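Local coordinates for protein phenol hydroxylase component phN (Pseudomonas stutzeri, PDB 3U52) that probably hydroxylates phenol at a di-iron centre, as the oxygenase component of a multicomponent bacterial monooxygenase, at residues F79-H85 and H151-F156; H85-A91 and W495-K499; R140-Q145 and F225-A229; S212-N217 and L284-V288. All blocks are in the same frame, centred on the assembly; numbering follows the deposited sequence.

Contact 1 of 4, residues F79-H85 and H151-F156; sequences FAQNNGH and HYNKHF. With CU (copper (II) ion), chain J.
The His85 ring carries His155 on one face. The two imidazoles form a face-to-face stack with centroids 3.9 Å apart and planes at 12°. The His151 ring is covered on both faces: CA of Ala80 sits over the centre of one, a CH-pi contact 3.8 Å from the centroid, and CD2 of His155 lies over the rim of the other. ND1 of His85 and OD1 of Asn83 come to the edge of His151, near its plane. With Phe79 and Tyr152, these three histidines make an aromatic cluster between the C-terminal end of helix 58-81 and the last turns of helix 125-155. A Schellman motif ends helix 58-81, with Asn83 as its C-prime residue at positive phi. Gly84 N bonds to Phe79 O, and Asn83 N to Ala80 O. His85 follows directly after this turn. Its CG lies between the backbone N and the carbonyl carbon (chi1 64°), which brings ND1 to 2.9 Å from NE2 of His151. That hydrogen bond is bent, 132°, and either nitrogen could donate. CB of His85 meets the edge of the Phe156 ring. CZ of Phe79 packs 3.6 Å from CZ of Tyr152, whose hydroxyl is hydrogen-bonded to Asp219. With an alanine at His85, NE2 of His151 would probably lose this mate and the face of the His155 ring its stacking partner. Copper holds His155 as well. Its ND1 binds the copper (II) ion at 2.1 Å, and NE2 of His494 is the second histidine ligand.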
loop_
_atom_site.group_PDB
_atom_site.type_symbol
_atom_site.label_atom_id
_atom_site.label_comp_id
_atom_site.label_asym_id
_atom_site.label_seq_id
_atom_site.Cartn_x
_atom_site.Cartn_y
_atom_site.Cartn_z
ATOM N N PHE A 79 -7.090 -3.588 4.427
ATOM C CA PHE A 79 -8.308 -3.286 5.187
ATOM C C PHE A 79 -9.282 -4.438 5.097
ATOM O O PHE A 79 -9.762 -4.924 6.133
ATOM C CB PHE A 79 -8.925 -1.974 4.672
ATOM C CG PHE A 79 -10.202 -1.582 5.354
ATOM C CD1 PHE A 79 -10.181 -0.873 6.529
ATOM C CD2 PHE A 79 -11.436 -1.912 4.782
ATOM C CE1 PHE A 79 -11.395 -0.493 7.173
ATOM C CE2 PHE A 79 -12.628 -1.540 5.411
ATOM C CZ PHE A 79 -12.593 -0.836 6.597
ATOM N N ALA A 80 -9.547 -4.896 3.871
ATOM C CA ALA A 80 -10.463 -5.987 3.587
ATOM C C ALA A 80 -9.965 -7.345 4.109
ATOM O O ALA A 80 -10.762 -8.099 4.697
ATOM C CB ALA A 80 -10.736 -6.077 2.067
ATOM N N GLN A 81 -8.679 -7.650 3.857
ATOM C CA GLN A 81 -8.055 -8.899 4.294
ATOM C C GLN A 81 -8.066 -9.006 5.834
ATOM O O GLN A 81 -8.277 -10.104 6.367
ATOM C CB GLN A 81 -6.667 -9.157 3.620
ATOM C CG GLN A 81 -5.356 -9.107 4.478
ATOM C CD GLN A 81 -4.093 -8.403 3.756
ATOM O OE1 GLN A 81 -3.979 -8.386 2.498
ATOM N NE2 GLN A 81 -3.150 -7.825 4.589
ATOM N N ASN A 82 -7.919 -7.867 6.521
ATOM C CA ASN A 82 -7.912 -7.807 7.984
ATOM C C ASN A 82 -9.240 -7.432 8.661
ATOM O O ASN A 82 -9.267 -7.092 9.853
ATOM C CB ASN A 82 -6.741 -6.957 8.475
ATOM C CG ASN A 82 -5.391 -7.587 8.077
ATOM O OD1 ASN A 82 -5.030 -8.657 8.580
ATOM N ND2 ASN A 82 -4.697 -6.970 7.115
ATOM N N ASN A 83 -10.337 -7.532 7.908
ATOM C CA ASN A 83 -11.671 -7.170 8.389
ATOM C C ASN A 83 -11.679 -5.896 9.184
ATOM O O ASN A 83 -12.092 -5.849 10.340
ATOM C CB ASN A 83 -12.277 -8.326 9.164
ATOM C CG ASN A 83 -12.650 -9.467 8.264
ATOM O OD1 ASN A 83 -13.407 -9.311 7.273
ATOM N ND2 ASN A 83 -12.101 -10.625 8.569
ATOM N N GLY A 84 -11.191 -4.844 8.547
ATOM C CA GLY A 84 -11.065 -3.579 9.191
ATOM C C GLY A 84 -12.391 -2.925 9.549
ATOM O O GLY A 84 -12.405 -2.014 10.367
ATOM N N HIS A 85 -13.498 -3.374 8.957
ATOM C CA HIS A 85 -14.827 -2.839 9.313
ATOM C C HIS A 85 -15.131 -3.139 10.818
ATOM O O HIS A 85 -15.919 -2.434 11.477
ATOM C CB HIS A 85 -15.890 -3.455 8.412
ATOM C CG HIS A 85 -16.028 -4.937 8.598
ATOM N ND1 HIS A 85 -15.126 -5.840 8.070
ATOM C CD2 HIS A 85 -16.902 -5.667 9.325
ATOM C CE1 HIS A 85 -15.467 -7.067 8.430
ATOM N NE2 HIS A 85 -16.544 -6.987 9.192
ATOM N N HIS A 151 -16.156 -3.143 0.683
ATOM C CA HIS A 151 -16.041 -4.090 1.772
ATOM C C HIS A 151 -17.140 -3.769 2.796
ATOM O O HIS A 151 -17.662 -4.685 3.436
ATOM C CB HIS A 151 -14.641 -3.996 2.407
ATOM C CG HIS A 151 -14.398 -5.016 3.488
ATOM N ND1 HIS A 151 -14.200 -6.354 3.215
ATOM C CD2 HIS A 151 -14.368 -4.896 4.836
ATOM C CE1 HIS A 151 -13.992 -7.004 4.346
ATOM N NE2 HIS A 151 -14.083 -6.137 5.343
ATOM N N TYR A 152 -17.532 -2.501 2.901
ATOM C CA TYR A 152 -18.645 -2.131 3.819
ATOM C C TYR A 152 -19.964 -2.716 3.327
ATOM O O TYR A 152 -20.770 -3.211 4.124
ATOM C CB TYR A 152 -18.746 -0.626 4.052
ATOM C CG TYR A 152 -17.656 -0.066 4.955
ATOM C CD1 TYR A 152 -16.576 0.630 4.433
ATOM C CD2 TYR A 152 -17.744 -0.214 6.353
ATOM C CE1 TYR A 152 -15.578 1.164 5.289
ATOM C CE2 TYR A 152 -16.764 0.260 7.196
ATOM C CZ TYR A 152 -15.689 0.966 6.669
ATOM O OH TYR A 152 -14.726 1.439 7.541
ATOM N N ASN A 153 -20.156 -2.677 2.005
ATOM C CA ASN A 153 -21.311 -3.264 1.325
ATOM C C ASN A 153 -21.455 -4.770 1.564
ATOM O O ASN A 153 -22.578 -5.300 1.606
ATOM C CB ASN A 153 -21.258 -2.984 -0.191
ATOM C CG ASN A 153 -22.403 -3.669 -0.943
ATOM O OD1 ASN A 153 -22.180 -4.544 -1.823
ATOM N ND2 ASN A 153 -23.623 -3.318 -0.584
ATOM N N LYS A 154 -20.340 -5.477 1.726
ATOM C CA LYS A 154 -20.436 -6.906 2.080
ATOM C C LYS A 154 -20.942 -7.203 3.487
ATOM O O LYS A 154 -21.403 -8.346 3.747
ATOM C CB LYS A 154 -19.089 -7.588 1.888
ATOM C CG LYS A 154 -18.580 -7.397 0.455
ATOM C CD LYS A 154 -17.297 -8.151 0.202
ATOM C CE LYS A 154 -16.736 -7.740 -1.134
ATOM N NZ LYS A 154 -15.589 -8.635 -1.511
ATOM N N HIS A 155 -20.853 -6.236 4.395
ATOM C CA HIS A 155 -21.109 -6.520 5.815
ATOM C C HIS A 155 -22.240 -5.709 6.443
ATOM O O HIS A 155 -22.622 -5.983 7.599
ATOM C CB HIS A 155 -19.835 -6.326 6.648
ATOM C CG HIS A 155 -18.794 -7.365 6.363
ATOM N ND1 HIS A 155 -18.855 -8.634 6.906
ATOM C CD2 HIS A 155 -17.711 -7.353 5.545
ATOM C CE1 HIS A 155 -17.860 -9.369 6.432
ATOM N NE2 HIS A 155 -17.135 -8.609 5.621
ATOM N N PHE A 156 -22.700 -4.685 5.719
ATOM C CA PHE A 156 -23.727 -3.752 6.221
ATOM C C PHE A 156 -24.823 -3.500 5.162
ATOM O O PHE A 156 -24.592 -3.717 3.982
ATOM C CB PHE A 156 -23.095 -2.410 6.680
ATOM C CG PHE A 156 -22.116 -2.560 7.841
ATOM C CD1 PHE A 156 -22.565 -2.618 9.160
ATOM C CD2 PHE A 156 -20.752 -2.704 7.588
ATOM C CE1 PHE A 156 -21.668 -2.792 10.229
ATOM C CE2 PHE A 156 -19.820 -2.851 8.633
ATOM C CZ PHE A 156 -20.277 -2.888 9.968
HETATM CU CU CU J . -20.348 -8.890 8.343
#

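Contact 2 of 4, residues H85-A91 and W495-K499; sequences HQNISDA and WLSIK
Trp495 is clasped by the loop 85-91. The tight part of the contact is built round its indole. The backbone N of Ala91 stands over the centre of one face, 3.6 Å above the plane. Beside it, CB of Ala91 packs 3.5 Å from CB of Trp495. The opposite face is covered from within its own segment by CG of Lys499. At the indole edge, in its plane, the carbonyl O of His85 lies 3.4 Å from CZ3 of Trp495. CG1 of Ile88 presses 3.5 Å from CH2 of Trp495, at the far corner of the six-membered ring. Trp495 reaches this place because its CG is anti to the backbone N (chi1 -171°), beside the carbonyl carbon.

The other side is looser, and at Lys499 it is open to solvent. Its apolar part is Ile498: CG2 of Ile498 rests 3.7 Å from CG of Gln86, while CD1 of Ile498 meets the edge of the His85 ring. Lys499 bends at chi2 and chi3, and its chain passes over the indole towards the loop. NZ of Lys499 then donates to Gln86 O at 2.9 Å, nearly in line with the C=O bond. It also donates to a water, which in turn donates to Ile88 O at 2.7 Å. One ammonium therefore joins two loop carbonyls, one directly and one through water. At the remaining corner OD2 of Asp90 is 3.6 Å from NE1 of Trp495, while OD1 of Asp90 accepts from Arg92 N.

In the fold, helix 490-498 near the C terminus lies on the connection between helices 58-81 and 94-103, and Ile88 also touches Tyr152 of helix 125-155.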
loop_
_atom_site.group_PDB
_atom_site.type_symbol
_atom_site.label_atom_id
_atom_site.label_comp_id
_atom_site.label_asym_id
_atom_site.label_seq_id
_atom_site.Cartn_x
_atom_site.Cartn_y
_atom_site.Cartn_z
ATOM N N HIS A 85 -13.498 -3.374 8.957
ATOM C CA HIS A 85 -14.827 -2.839 9.313
ATOM C C HIS A 85 -15.131 -3.139 10.818
ATOM O O HIS A 85 -15.919 -2.434 11.477
ATOM C CB HIS A 85 -15.890 -3.455 8.412
ATOM C CG HIS A 85 -16.028 -4.937 8.598
ATOM N ND1 HIS A 85 -15.126 -5.840 8.070
ATOM C CD2 HIS A 85 -16.902 -5.667 9.325
ATOM C CE1 HIS A 85 -15.467 -7.067 8.430
ATOM N NE2 HIS A 85 -16.544 -6.987 9.192
ATOM N N GLN A 86 -14.452 -4.153 11.380
ATOM C CA GLN A 86 -14.656 -4.499 12.787
ATOM C C GLN A 86 -14.070 -3.473 13.745
ATOM O O GLN A 86 -14.406 -3.464 14.923
ATOM C CB GLN A 86 -14.150 -5.910 13.068
ATOM C CG GLN A 86 -14.825 -6.994 12.167
ATOM C CD GLN A 86 -14.332 -8.383 12.493
ATOM O OE1 GLN A 86 -13.287 -8.535 13.148
ATOM N NE2 GLN A 86 -15.048 -9.406 12.026
ATOM N N ASN A 87 -13.219 -2.586 13.232
ATOM C CA ASN A 87 -12.541 -1.593 14.079
ATOM C C ASN A 87 -13.146 -0.198 14.082
ATOM O O ASN A 87 -12.622 0.688 14.746
ATOM C CB ASN A 87 -11.061 -1.500 13.716
ATOM C CG ASN A 87 -10.343 -2.835 13.881
ATOM O OD1 ASN A 87 -9.451 -3.185 13.098
ATOM N ND2 ASN A 87 -10.735 -3.582 14.898
ATOM N N ILE A 88 -14.273 -0.010 13.407
ATOM C CA ILE A 88 -14.975 1.262 13.508
ATOM C C ILE A 88 -15.542 1.445 14.919
ATOM O O ILE A 88 -15.658 0.477 15.681
ATOM C CB ILE A 88 -16.088 1.455 12.413
ATOM C CG1 ILE A 88 -17.156 0.352 12.472
ATOM C CG2 ILE A 88 -15.463 1.616 10.981
ATOM C CD1 ILE A 88 -18.330 0.570 11.493
ATOM N N SER A 89 -15.853 2.681 15.285
ATOM C CA SER A 89 -16.336 3.014 16.639
ATOM C C SER A 89 -17.644 2.246 17.002
ATOM O O SER A 89 -17.766 1.713 18.121
ATOM C CB SER A 89 -16.533 4.522 16.762
ATOM O OG SER A 89 -17.353 4.977 15.685
ATOM N N ASP A 90 -18.578 2.177 16.047
ATOM C CA ASP A 90 -19.928 1.571 16.232
ATOM C C ASP A 90 -20.587 1.479 14.875
ATOM O O ASP A 90 -20.334 2.321 14.005
ATOM C CB ASP A 90 -20.810 2.476 17.115
ATOM C CG ASP A 90 -22.165 1.831 17.440
ATOM O OD1 ASP A 90 -23.172 2.182 16.815
ATOM O OD2 ASP A 90 -22.189 0.899 18.266
ATOM N N ALA A 91 -21.439 0.475 14.677
ATOM C CA ALA A 91 -22.095 0.274 13.393
ATOM C C ALA A 91 -23.018 1.459 13.007
ATOM O O ALA A 91 -23.310 1.611 11.815
ATOM C CB ALA A 91 -22.857 -1.010 13.367
ATOM N N TRP A 495 -23.468 -6.159 14.234
ATOM C CA TRP A 495 -22.452 -5.500 15.019
ATOM C C TRP A 495 -22.288 -6.157 16.394
ATOM O O TRP A 495 -21.168 -6.476 16.786
ATOM C CB TRP A 495 -22.745 -4.030 15.213
ATOM C CG TRP A 495 -21.603 -3.274 15.837
ATOM C CD1 TRP A 495 -21.596 -2.651 17.041
ATOM C CD2 TRP A 495 -20.292 -3.057 15.252
ATOM N NE1 TRP A 495 -20.367 -2.052 17.252
ATOM C CE2 TRP A 495 -19.559 -2.270 16.163
ATOM C CE3 TRP A 495 -19.700 -3.423 14.029
ATOM C CZ2 TRP A 495 -18.234 -1.869 15.920
ATOM C CZ3 TRP A 495 -18.384 -3.012 13.770
ATOM C CH2 TRP A 495 -17.664 -2.269 14.722
ATOM N N LEU A 496 -23.394 -6.368 17.109
ATOM C CA LEU A 496 -23.325 -6.962 18.449
ATOM C C LEU A 496 -22.725 -8.379 18.404
ATOM O O LEU A 496 -22.052 -8.798 19.333
ATOM C CB LEU A 496 -24.691 -6.938 19.147
ATOM C CG LEU A 496 -25.251 -5.573 19.599
ATOM C CD1 LEU A 496 -26.730 -5.690 19.982
ATOM C CD2 LEU A 496 -24.529 -5.040 20.773
ATOM N N SER A 497 -22.889 -9.088 17.307
ATOM C CA SER A 497 -22.266 -10.389 17.202
ATOM C C SER A 497 -20.791 -10.324 16.735
ATOM O O SER A 497 -19.973 -11.114 17.187
ATOM C CB SER A 497 -23.141 -11.362 16.415
ATOM O OG SER A 497 -22.885 -11.291 15.033
ATOM N N ILE A 498 -20.444 -9.352 15.883
ATOM C CA ILE A 498 -19.049 -9.048 15.568
ATOM C C ILE A 498 -18.308 -8.755 16.864
ATOM O O ILE A 498 -17.192 -9.228 17.040
ATOM C CB ILE A 498 -18.909 -7.833 14.593
ATOM C CG1 ILE A 498 -19.164 -8.259 13.150
ATOM C CG2 ILE A 498 -17.535 -7.140 14.714
ATOM C CD1 ILE A 498 -19.336 -7.055 12.190
ATOM N N LYS A 499 -18.944 -8.003 17.766
ATOM C CA LYS A 499 -18.367 -7.557 19.039
ATOM C C LYS A 499 -18.431 -8.610 20.147
ATOM O O LYS A 499 -17.985 -8.343 21.272
ATOM C CB LYS A 499 -19.094 -6.305 19.550
ATOM C CG LYS A 499 -18.833 -5.018 18.780
ATOM C CD LYS A 499 -17.395 -4.535 18.867
ATOM C CE LYS A 499 -16.656 -4.789 17.569
ATOM N NZ LYS A 499 -15.296 -4.174 17.640
HETATM O O HOH W 1 -14.639 -1.491 17.202
#

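Contact 3 of 4, residues R140-Q145 and F225-A229. With FE (Fe (III) ion), chain G.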
loop_
_atom_site.group_PDB
_atom_site.type_symbol
_atom_site.label_atom_id
_atom_site.label_comp_id
_atom_site.label_asym_id
_atom_site.label_seq_id
_atom_site.Cartn_x
_atom_site.Cartn_y
_atom_site.Cartn_z
ATOM N N ARG A 140 -11.766 9.377 -11.179
ATOM C CA ARG A 140 -11.003 8.661 -10.171
ATOM C C ARG A 140 -11.758 8.623 -8.862
ATOM O O ARG A 140 -11.823 7.592 -8.217
ATOM C CB ARG A 140 -9.672 9.349 -9.937
ATOM C CG ARG A 140 -8.892 8.643 -8.810
ATOM C CD ARG A 140 -7.542 9.171 -8.667
ATOM N NE ARG A 140 -7.487 9.971 -7.507
ATOM C CZ ARG A 140 -6.797 9.654 -6.429
ATOM N NH1 ARG A 140 -6.078 8.536 -6.380
ATOM N NH2 ARG A 140 -6.833 10.470 -5.399
ATOM N N HIS A 141 -12.329 9.759 -8.468
ATOM C CA HIS A 141 -12.988 9.895 -7.164
ATOM C C HIS A 141 -14.187 8.990 -7.101
ATOM O O HIS A 141 -14.402 8.286 -6.121
ATOM C CB HIS A 141 -13.374 11.372 -6.901
ATOM C CG HIS A 141 -12.188 12.250 -6.636
ATOM N ND1 HIS A 141 -12.287 13.616 -6.504
ATOM C CD2 HIS A 141 -10.868 11.955 -6.487
ATOM C CE1 HIS A 141 -11.088 14.125 -6.284
ATOM N NE2 HIS A 141 -10.215 13.139 -6.247
ATOM N N SER A 142 -14.929 8.960 -8.207
ATOM C CA SER A 142 -16.081 8.058 -8.369
ATOM C C SER A 142 -15.706 6.546 -8.171
ATOM O O SER A 142 -16.316 5.825 -7.396
ATOM C CB SER A 142 -16.626 8.278 -9.792
ATOM O OG SER A 142 -17.683 7.397 -10.029
ATOM N N GLN A 143 -14.721 6.081 -8.922
ATOM C CA GLN A 143 -14.341 4.681 -8.927
ATOM C C GLN A 143 -13.653 4.261 -7.643
ATOM O O GLN A 143 -13.946 3.190 -7.123
ATOM C CB GLN A 143 -13.466 4.419 -10.156
ATOM C CG GLN A 143 -14.200 4.718 -11.487
ATOM C CD GLN A 143 -13.393 4.272 -12.679
ATOM O OE1 GLN A 143 -12.161 4.377 -12.665
ATOM N NE2 GLN A 143 -14.069 3.762 -13.711
ATOM N N THR A 144 -12.738 5.064 -7.127
ATOM C CA THR A 144 -12.069 4.717 -5.880
ATOM C C THR A 144 -13.038 4.710 -4.679
ATOM O O THR A 144 -12.880 3.916 -3.772
ATOM C CB THR A 144 -10.859 5.624 -5.576
ATOM O OG1 THR A 144 -11.313 6.941 -5.321
ATOM C CG2 THR A 144 -9.870 5.678 -6.740
ATOM N N GLN A 145 -14.053 5.575 -4.682
ATOM C CA GLN A 145 -15.138 5.469 -3.720
ATOM C C GLN A 145 -15.920 4.153 -3.835
ATOM O O GLN A 145 -16.168 3.534 -2.819
ATOM C CB GLN A 145 -16.063 6.709 -3.802
ATOM C CG GLN A 145 -15.304 7.944 -3.293
ATOM C CD GLN A 145 -16.011 9.244 -3.607
ATOM O OE1 GLN A 145 -17.175 9.221 -3.978
ATOM N NE2 GLN A 145 -15.306 10.395 -3.438
ATOM N N PHE A 225 -8.783 7.180 1.465
ATOM C CA PHE A 225 -9.316 7.858 0.304
ATOM C C PHE A 225 -9.162 9.387 0.476
ATOM O O PHE A 225 -8.670 10.060 -0.425
ATOM C CB PHE A 225 -10.779 7.518 -0.008
ATOM C CG PHE A 225 -11.362 8.491 -0.993
ATOM C CD1 PHE A 225 -10.974 8.430 -2.343
ATOM C CD2 PHE A 225 -12.178 9.542 -0.573
ATOM C CE1 PHE A 225 -11.429 9.384 -3.260
ATOM C CE2 PHE A 225 -12.639 10.503 -1.491
ATOM C CZ PHE A 225 -12.256 10.422 -2.834
ATOM N N GLY A 226 -9.569 9.946 1.624
ATOM C CA GLY A 226 -9.428 11.432 1.883
ATOM C C GLY A 226 -8.007 11.988 1.788
ATOM O O GLY A 226 -7.756 13.004 1.093
ATOM N N PHE A 227 -7.056 11.339 2.452
ATOM C CA PHE A 227 -5.646 11.711 2.264
ATOM C C PHE A 227 -5.235 11.687 0.804
ATOM O O PHE A 227 -4.579 12.592 0.358
ATOM C CB PHE A 227 -4.653 10.831 3.081
ATOM C CG PHE A 227 -4.635 11.144 4.581
ATOM C CD1 PHE A 227 -4.851 10.131 5.523
ATOM C CD2 PHE A 227 -4.440 12.440 5.038
ATOM C CE1 PHE A 227 -4.869 10.410 6.915
ATOM C CE2 PHE A 227 -4.461 12.734 6.424
ATOM C CZ PHE A 227 -4.672 11.706 7.362
ATOM N N SER A 228 -5.618 10.637 0.081
ATOM C CA SER A 228 -5.319 10.497 -1.347
ATOM C C SER A 228 -5.906 11.603 -2.281
ATOM O O SER A 228 -5.326 11.972 -3.329
ATOM C CB SER A 228 -5.848 9.161 -1.795
ATOM O OG SER A 228 -5.014 8.708 -2.805
ATOM N N ALA A 229 -7.054 12.133 -1.883
ATOM C CA ALA A 229 -7.734 13.130 -2.661
ATOM C C ALA A 229 -7.259 14.555 -2.369
ATOM O O ALA A 229 -7.584 15.442 -3.140
ATOM C CB ALA A 229 -9.218 13.015 -2.433
HETATM FE FE FE G . -14.264 14.939 -6.544
#
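The carbonyl O of Arg140 is gripped twice by Thr144, whose OG1 also rests against Phe225 across the contact. Thr144 N lies 2.9 Å and Thr144 OG1 3.0 Å from Arg140 O. The hydroxyl can donate there because OG1 lies between the backbone N and the carbonyl carbon (chi1 67°). The contact joins helices 125-155 and 220-250 of the four-helix bundle characteristic of di-iron hydroxylases. The segments 140-145 and 225-229 run nearly antiparallel, at 164°, with axes 11.5 Å apart. Helix 125-155 supplies Glu138 and His141 to one iron; helix 220-250 supplies Glu233 and His236 to the other.

Phe225 fills the space between the helices. Its edge points at the face of the His141 ring, an offset edge-to-face pair with planes at 89°. CG of Gln145 lies over one face of Phe225, a CH-pi contact 4.0 Å from the centroid. The Gln145 amide stands almost upright to the ring, and its NE2 is 3.1 Å from CZ of Phe225. Ser105 holds that amide at OE1 and the iron ligand Glu108 at NE2, and bound xenon touches both Gln145 and Phe225, so the pair helps line a xenon-binding pocket. With an alanine at Phe225, a gap would probably open beside His141, and the Gln145 side chain would lose the ring it packs on.

Asp232 is a second-shell link, bonded to NE2 of His141 and salt-bridged to Arg140, which also pairs with Glu69. At its other nitrogen, ND1, His141 binds iron at 2.4 Å, while CB of Ala229 packs 3.9 Å from NE2 of His141.

Contact 4 of 4, residues S212-N217 and L284-V288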
loop_
_atom_site.group_PDB
_atom_site.type_symbol
_atom_site.label_atom_id
_atom_site.label_comp_id
_atom_site.label_asym_id
_atom_site.label_seq_id
_atom_site.Cartn_x
_atom_site.Cartn_y
_atom_site.Cartn_z
ATOM N N SER A 212 -12.579 13.719 8.292
ATOM C CA SER A 212 -12.115 13.684 9.669
ATOM C C SER A 212 -13.045 12.847 10.560
ATOM O O SER A 212 -12.568 12.209 11.503
ATOM C CB SER A 212 -11.770 15.068 10.219
ATOM O OG SER A 212 -12.945 15.749 10.551
ATOM N N GLY A 213 -14.337 12.748 10.209
ATOM C CA GLY A 213 -15.238 11.770 10.856
ATOM C C GLY A 213 -14.693 10.349 10.723
ATOM O O GLY A 213 -14.721 9.569 11.683
ATOM N N ALA A 214 -14.221 10.003 9.536
ATOM C CA ALA A 214 -13.557 8.725 9.310
ATOM C C ALA A 214 -12.367 8.540 10.251
ATOM O O ALA A 214 -12.220 7.474 10.843
ATOM C CB ALA A 214 -13.107 8.593 7.852
ATOM N N ALA A 215 -11.538 9.576 10.379
ATOM C CA ALA A 215 -10.329 9.509 11.208
ATOM C C ALA A 215 -10.719 9.314 12.668
ATOM O O ALA A 215 -10.071 8.548 13.331
ATOM C CB ALA A 215 -9.466 10.748 11.057
ATOM N N TYR A 216 -11.798 9.943 13.149
ATOM C CA TYR A 216 -12.186 9.821 14.577
ATOM C C TYR A 216 -12.995 8.559 14.885
ATOM O O TYR A 216 -13.280 8.284 16.052
ATOM C CB TYR A 216 -12.972 11.033 15.037
ATOM C CG TYR A 216 -12.193 12.330 15.243
ATOM C CD1 TYR A 216 -11.214 12.744 14.354
ATOM C CD2 TYR A 216 -12.515 13.171 16.313
ATOM C CE1 TYR A 216 -10.535 13.948 14.547
ATOM C CE2 TYR A 216 -11.840 14.365 16.520
ATOM C CZ TYR A 216 -10.867 14.757 15.627
ATOM O OH TYR A 216 -10.211 15.956 15.868
ATOM N N ASN A 217 -13.395 7.824 13.849
ATOM C CA ASN A 217 -14.268 6.714 14.024
ATOM C C ASN A 217 -13.717 5.405 13.492
ATOM O O ASN A 217 -14.461 4.436 13.323
ATOM C CB ASN A 217 -15.670 7.034 13.476
ATOM C CG ASN A 217 -16.365 8.064 14.306
ATOM O OD1 ASN A 217 -17.045 7.726 15.278
ATOM N ND2 ASN A 217 -16.120 9.331 14.012
ATOM N N LEU A 284 -22.155 10.466 13.453
ATOM C CA LEU A 284 -20.813 10.070 13.908
ATOM C C LEU A 284 -20.803 9.760 15.420
ATOM O O LEU A 284 -21.121 10.643 16.216
ATOM C CB LEU A 284 -19.777 11.162 13.577
ATOM C CG LEU A 284 -19.645 11.634 12.118
ATOM C CD1 LEU A 284 -18.704 12.831 12.031
ATOM C CD2 LEU A 284 -19.176 10.490 11.197
ATOM N N PRO A 285 -20.497 8.492 15.807
ATOM C CA PRO A 285 -20.369 8.144 17.229
ATOM C C PRO A 285 -19.356 9.021 17.980
ATOM O O PRO A 285 -19.702 9.569 19.050
ATOM C CB PRO A 285 -19.943 6.660 17.194
ATOM C CG PRO A 285 -20.594 6.133 15.940
ATOM C CD PRO A 285 -20.415 7.278 14.941
ATOM N N ASN A 286 -18.139 9.165 17.418
ATOM C CA ASN A 286 -17.167 10.162 17.907
ATOM C C ASN A 286 -17.225 11.425 17.079
ATOM O O ASN A 286 -17.021 11.362 15.854
ATOM C CB ASN A 286 -15.721 9.600 17.960
ATOM C CG ASN A 286 -15.661 8.264 18.688
ATOM O OD1 ASN A 286 -16.309 8.101 19.725
ATOM N ND2 ASN A 286 -14.928 7.307 18.151
ATOM N N LYS A 287 -17.461 12.562 17.761
ATOM C CA LYS A 287 -17.715 13.843 17.115
ATOM C C LYS A 287 -16.406 14.531 16.762
ATOM O O LYS A 287 -15.435 14.442 17.522
ATOM C CB LYS A 287 -18.525 14.795 18.027
ATOM C CG LYS A 287 -19.790 14.219 18.681
ATOM C CD LYS A 287 -20.912 13.826 17.660
ATOM C CE LYS A 287 -22.034 13.042 18.380
ATOM N NZ LYS A 287 -23.038 12.478 17.366
ATOM N N VAL A 288 -16.386 15.221 15.630
ATOM C CA VAL A 288 -15.228 16.024 15.199
ATOM C C VAL A 288 -15.412 17.470 15.706
ATOM O O VAL A 288 -14.600 18.011 16.465
ATOM C CB VAL A 288 -15.063 16.034 13.641
ATOM C CG1 VAL A 288 -13.757 16.787 13.228
ATOM C CG2 VAL A 288 -15.032 14.629 13.094
#
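Gly213 and Val288 come within 6.1 Å at CA, and Asn217 and Asn286 within 5.9 Å. The last turn of helix 187-216 thus lies along the irregular loop that follows helix 254-283. Asn217 reads the backbone of Asn286 with both ends of its amide. Asn217 OD1 accepts from Asn286 N at 2.8 Å, and Asn217 ND2 donates to Asn286 O at 2.9 Å. Asn217 ND2 also donates back to Gly213 O at 2.7 Å. Both bonds from Asn217 ND2 lie in the amide plane and meet carbonyl lone pairs. Asn286 answers with its own side chain: Asn286 ND2 donates to Tyr216 O at 2.8 Å, with an N-H...O angle of 161°.

Apolar packing continues beside these bonds. CG2 of Val288 lies over one face of the Tyr216 ring. CD1 of Leu284 sits 3.8 Å from CA of Gly213, where a side chain would collide with it.

The chemistry implies a fixed rotation for the Asn217 amide. Two donor bonds from ND2 and the acceptor bonds at OD1, including one from Ser89 OG, leave little scope for it to flip. The two asparagine side chains tie the helix end to the loop by bonding backbone N and O atoms of the facing segment.

In the fold
From the N terminus, helix 58-81 and the loop after it come first. Contact 1 closes the stretch from there to the end of helix 125-155. Contact 3 starts on that same helix and reaches helix 220-250, so it crosses contact 1. Contact 4 joins the end of helix 187-216 to the loop after helix 254-283; it crosses contact 3 but follows contact 1 in series. Contact 2 spans most of the chain, brings the C-terminal helix 490-498 back to loop 85-91, encloses contacts 3 and 4, and crosses contact 1. Contacts 1 and 2 share His85. Ser89 links contact 2 to contact 4. Contact 3 stands apart, by the di-iron site.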